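Local coordinates for envelopment polyprotein (Bovine Schmallenberg virus BH80/Germany/2011, PDB 7A56) that probably drives fusion of the viral and host membranes during entry, as a class II fusion glycoprotein (Gc) captured here in its postfusion form, at residues T39-K44 against I222-Q227. Sequence-based numbering, arbitrary orientation.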
ATOM      1  N   THR A  39      -2.331 -37.502 -10.478  1.00 35.36           N
ATOM      2  CA  THR A  39      -3.760 -37.534 -10.790  1.00 38.82           C
ATOM      3  C   THR A  39      -4.577 -38.030  -9.608  1.00 37.64           C
ATOM      4  O   THR A  39      -5.692 -37.568  -9.380  1.00 35.68           O
ATOM      5  CB  THR A  39      -3.996 -38.450 -11.997  1.00 47.20           C
ATOM      6  OG1 THR A  39      -3.298 -37.921 -13.132  1.00 49.39           O
ATOM      7  CG2 THR A  39      -5.475 -38.553 -12.303  1.00 50.38           C
ATOM      8  N   MET A  40      -4.075 -39.035  -8.888  1.00 39.32           N
ATOM      9  CA  MET A  40      -4.782 -39.561  -7.727  1.00 42.98           C
ATOM     10  C   MET A  40      -4.814 -38.568  -6.594  1.00 39.87           C
ATOM     11  O   MET A  40      -5.698 -38.646  -5.734  1.00 41.80           O
ATOM     12  CB  MET A  40      -4.109 -40.883  -7.243  1.00 51.84           C
ATOM     13  CG  MET A  40      -4.349 -42.109  -8.119  1.00 64.33           C
ATOM     14  SD  MET A  40      -5.967 -42.925  -7.922  1.00 81.53           S
ATOM     15  CE  MET A  40      -6.960 -42.048  -9.138  1.00 83.50           C
ATOM     16  N   HIS A  41      -3.900 -37.594  -6.599  1.00 34.57           N
ATOM     17  CA  HIS A  41      -3.893 -36.567  -5.588  1.00 31.63           C
ATOM     18  C   HIS A  41      -4.425 -35.235  -6.139  1.00 32.18           C
ATOM     19  O   HIS A  41      -4.002 -34.167  -5.725  1.00 36.15           O
ATOM     20  CB  HIS A  41      -2.501 -36.424  -4.988  1.00 29.41           C
ATOM     21  CG  HIS A  41      -2.099 -37.623  -4.180  1.00 34.26           C
ATOM     22  ND1 HIS A  41      -1.410 -38.684  -4.724  1.00 35.32           N
ATOM     23  CD2 HIS A  41      -2.309 -37.935  -2.877  1.00 34.67           C
ATOM     24  CE1 HIS A  41      -1.200 -39.600  -3.789  1.00 37.69           C
ATOM     25  NE2 HIS A  41      -1.747 -39.175  -2.662  1.00 38.12           N
ATOM     26  N   TYR A  42      -5.367 -35.324  -7.075  1.00 34.26           N
ATOM     27  CA  TYR A  42      -6.230 -34.237  -7.546  1.00 36.16           C
ATOM     28  C   TYR A  42      -5.507 -33.176  -8.381  1.00 33.99           C
ATOM     29  O   TYR A  42      -6.054 -32.092  -8.572  1.00 35.65           O
ATOM     30  CB  TYR A  42      -6.996 -33.570  -6.375  1.00 43.05           C
ATOM     31  CG  TYR A  42      -7.958 -34.543  -5.696  1.00 50.96           C
ATOM     32  CD1 TYR A  42      -9.252 -34.718  -6.175  1.00 56.11           C
ATOM     33  CD2 TYR A  42      -7.546 -35.318  -4.589  1.00 55.18           C
ATOM     34  CE1 TYR A  42     -10.133 -35.643  -5.571  1.00 60.80           C
ATOM     35  CE2 TYR A  42      -8.404 -36.227  -3.979  1.00 59.74           C
ATOM     36  CZ  TYR A  42      -9.704 -36.390  -4.472  1.00 63.54           C
ATOM     37  OH  TYR A  42     -10.572 -37.286  -3.874  1.00 70.24           O
ATOM     38  N   PHE A  43      -4.318 -33.457  -8.922  1.00 32.90           N
ATOM     39  CA  PHE A  43      -3.744 -32.585  -9.944  1.00 31.92           C
ATOM     40  C   PHE A  43      -4.523 -32.810 -11.229  1.00 33.54           C
ATOM     41  O   PHE A  43      -4.953 -33.930 -11.520  1.00 37.69           O
ATOM     42  CB  PHE A  43      -2.252 -32.908 -10.209  1.00 26.92           C
ATOM     43  CG  PHE A  43      -1.299 -32.471  -9.112  1.00 28.10           C
ATOM     44  CD1 PHE A  43      -1.277 -33.121  -7.890  1.00 28.20           C
ATOM     45  CD2 PHE A  43      -0.384 -31.458  -9.337  1.00 28.83           C
ATOM     46  CE1 PHE A  43      -0.408 -32.729  -6.890  1.00 29.37           C
ATOM     47  CE2 PHE A  43       0.505 -31.050  -8.340  1.00 28.07           C
ATOM     48  CZ  PHE A  43       0.500 -31.691  -7.125  1.00 30.14           C
ATOM     49  N   LYS A  44      -4.708 -31.732 -12.014  1.00 27.59           N
ATOM     50  CA  LYS A  44      -5.482 -31.807 -13.251  1.00 29.97           C
ATOM     51  C   LYS A  44      -4.550 -32.049 -14.441  1.00 29.89           C
ATOM     52  O   LYS A  44      -3.609 -31.262 -14.629  1.00 32.32           O
ATOM     53  CB  LYS A  44      -6.196 -30.471 -13.443  1.00 34.79           C
ATOM     54  CG  LYS A  44      -7.228 -30.255 -12.352  1.00 42.56           C
ATOM     55  CD  LYS A  44      -7.792 -28.861 -12.362  1.00 54.23           C
ATOM     56  CE  LYS A  44      -9.098 -28.816 -11.585  1.00 60.91           C
ATOM     57  NZ  LYS A  44     -10.064 -27.853 -12.209  1.00 67.08           N
ATOM     58  N   ILE A 222       0.119 -32.101  -2.007  1.00 24.89           N
ATOM     59  CA  ILE A 222       0.783 -33.307  -1.480  1.00 27.48           C
ATOM     60  C   ILE A 222       0.465 -34.478  -2.384  1.00 29.91           C
ATOM     61  O   ILE A 222      -0.709 -34.819  -2.556  1.00 33.79           O
ATOM     62  CB  ILE A 222       0.338 -33.643  -0.039  1.00 32.92           C
ATOM     63  CG1 ILE A 222       0.618 -32.490   0.933  1.00 33.70           C
ATOM     64  CG2 ILE A 222       0.970 -34.990   0.467  1.00 31.63           C
ATOM     65  CD1 ILE A 222       2.097 -32.051   1.037  1.00 34.17           C
ATOM     66  N   SER A 223       1.507 -35.138  -2.907  1.00 29.32           N
ATOM     67  CA  SER A 223       1.399 -36.463  -3.488  1.00 30.42           C
ATOM     68  C   SER A 223       2.481 -37.310  -2.829  1.00 29.70           C
ATOM     69  O   SER A 223       3.257 -36.805  -1.996  1.00 28.00           O
ATOM     70  CB  SER A 223       1.559 -36.432  -5.020  1.00 30.10           C
ATOM     71  OG  SER A 223       2.879 -36.014  -5.391  1.00 29.22           O
ATOM     72  N   ASP A 224       2.568 -38.586  -3.216  1.00 29.72           N
ATOM     73  CA  ASP A 224       3.568 -39.453  -2.589  1.00 32.07           C
ATOM     74  C   ASP A 224       4.977 -39.046  -2.987  1.00 31.16           C
ATOM     75  O   ASP A 224       5.870 -38.971  -2.139  1.00 32.33           O
ATOM     76  CB  ASP A 224       3.310 -40.918  -2.954  1.00 34.57           C
ATOM     77  CG  ASP A 224       2.003 -41.419  -2.387  1.00 38.44           C
ATOM     78  OD1 ASP A 224       1.585 -40.907  -1.327  1.00 40.90           O
ATOM     79  OD2 ASP A 224       1.382 -42.282  -3.000  1.00 42.82           O
ATOM     80  N   ARG A 225       5.196 -38.763  -4.269  1.00 27.93           N
ATOM     81  CA  ARG A 225       6.534 -38.441  -4.766  1.00 26.09           C
ATOM     82  C   ARG A 225       6.868 -36.952  -4.754  1.00 25.49           C
ATOM     83  O   ARG A 225       8.061 -36.582  -4.641  1.00 28.84           O
ATOM     84  CB  ARG A 225       6.662 -38.959  -6.202  1.00 22.26           C
ATOM     85  CG  ARG A 225       6.622 -40.496  -6.278  1.00 24.62           C
ATOM     86  CD  ARG A 225       6.246 -40.942  -7.683  1.00 29.60           C
ATOM     87  NE  ARG A 225       6.269 -42.390  -7.744  1.00 28.94           N
ATOM     88  CZ  ARG A 225       5.282 -43.169  -7.309  1.00 29.25           C
ATOM     89  NH1 ARG A 225       4.178 -42.630  -6.823  1.00 29.65           N
ATOM     90  NH2 ARG A 225       5.406 -44.509  -7.374  1.00 34.49           N
ATOM     91  N   ILE A 226       5.872 -36.078  -4.909  1.00 23.81           N
ATOM     92  CA  ILE A 226       6.155 -34.653  -5.096  1.00 23.00           C
ATOM     93  C   ILE A 226       5.288 -33.812  -4.177  1.00 23.42           C
ATOM     94  O   ILE A 226       4.063 -33.998  -4.102  1.00 26.01           O
ATOM     95  CB  ILE A 226       5.964 -34.209  -6.558  1.00 25.54           C
ATOM     96  CG1 ILE A 226       6.833 -35.073  -7.514  1.00 25.70           C
ATOM     97  CG2 ILE A 226       6.212 -32.656  -6.677  1.00 23.02           C
ATOM     98  CD1 ILE A 226       6.420 -34.845  -8.981  1.00 25.35           C
ATOM     99  N   GLN A 227       5.930 -32.935  -3.416  1.00 22.75           N
ATOM    100  CA  GLN A 227       5.178 -31.990  -2.599  1.00 23.69           C
ATOM    101  C   GLN A 227       5.529 -30.569  -3.012  1.00 22.19           C
ATOM    102  O   GLN A 227       6.687 -30.269  -3.331  1.00 24.76           O
ATOM    103  CB  GLN A 227       5.473 -32.208  -1.085  1.00 25.06           C
ATOM    104  CG  GLN A 227       5.043 -33.567  -0.556  1.00 25.46           C
ATOM    105  CD  GLN A 227       6.121 -34.485  -0.600  1.00 31.75           C
ATOM    106  OE1 GLN A 227       7.228 -34.173  -0.120  1.00 34.35           O
ATOM    107  NE2 GLN A 227       5.862 -35.683  -1.187  1.00 32.93           N
TER
HETATM  108  O   HOH W   1      -1.358 -41.123  -0.215  1.00 64.16           O
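The imidazole of H41 lies flat against the backbone of S223, whose CA sits 3.8 Å from the ring centroid and 14° off the ring normal, a CH-pi contact. This is the tight side: I222 O, oblique to the ring, packs in van der Waals contact 3.4 Å from H41 CB. H41 follows helix 23-40, which closes in a Schellman motif with Y42, of positive phi, as C-prime residue. A chi1 of -68° sets CG beside the backbone N, from where ND1 bonds to D37 O. A flat imidazole suits this place, covering S223 with a face while its nitrogens reach D37 O and water.

S223 is small enough to fit against the ring and still serve its own hairpin turn, between strands 221-222 and 226-231. Its hydroxyl donates to a lone pair of I226 O (2.7 Å), which also accepts from S223 N. Q227 NE2 holds S223 O at 2.9 Å.

The D224 side is looser and wetter, fitting an exposed acid. Its carboxylate meets the ring edge, planes 76° apart, and a water bridges H41 NE2 and D224 OD1, 3.2 Å from each. The D37 carboxylate accepts D224 N through OD1 and forms a salt bridge to R225 NH1 through OD2. ND1, bonded to D37 O, should carry its hydrogen; a charged ring would need a second proton on NE2, which the D224 carboxylate, reached through water, might modestly favour.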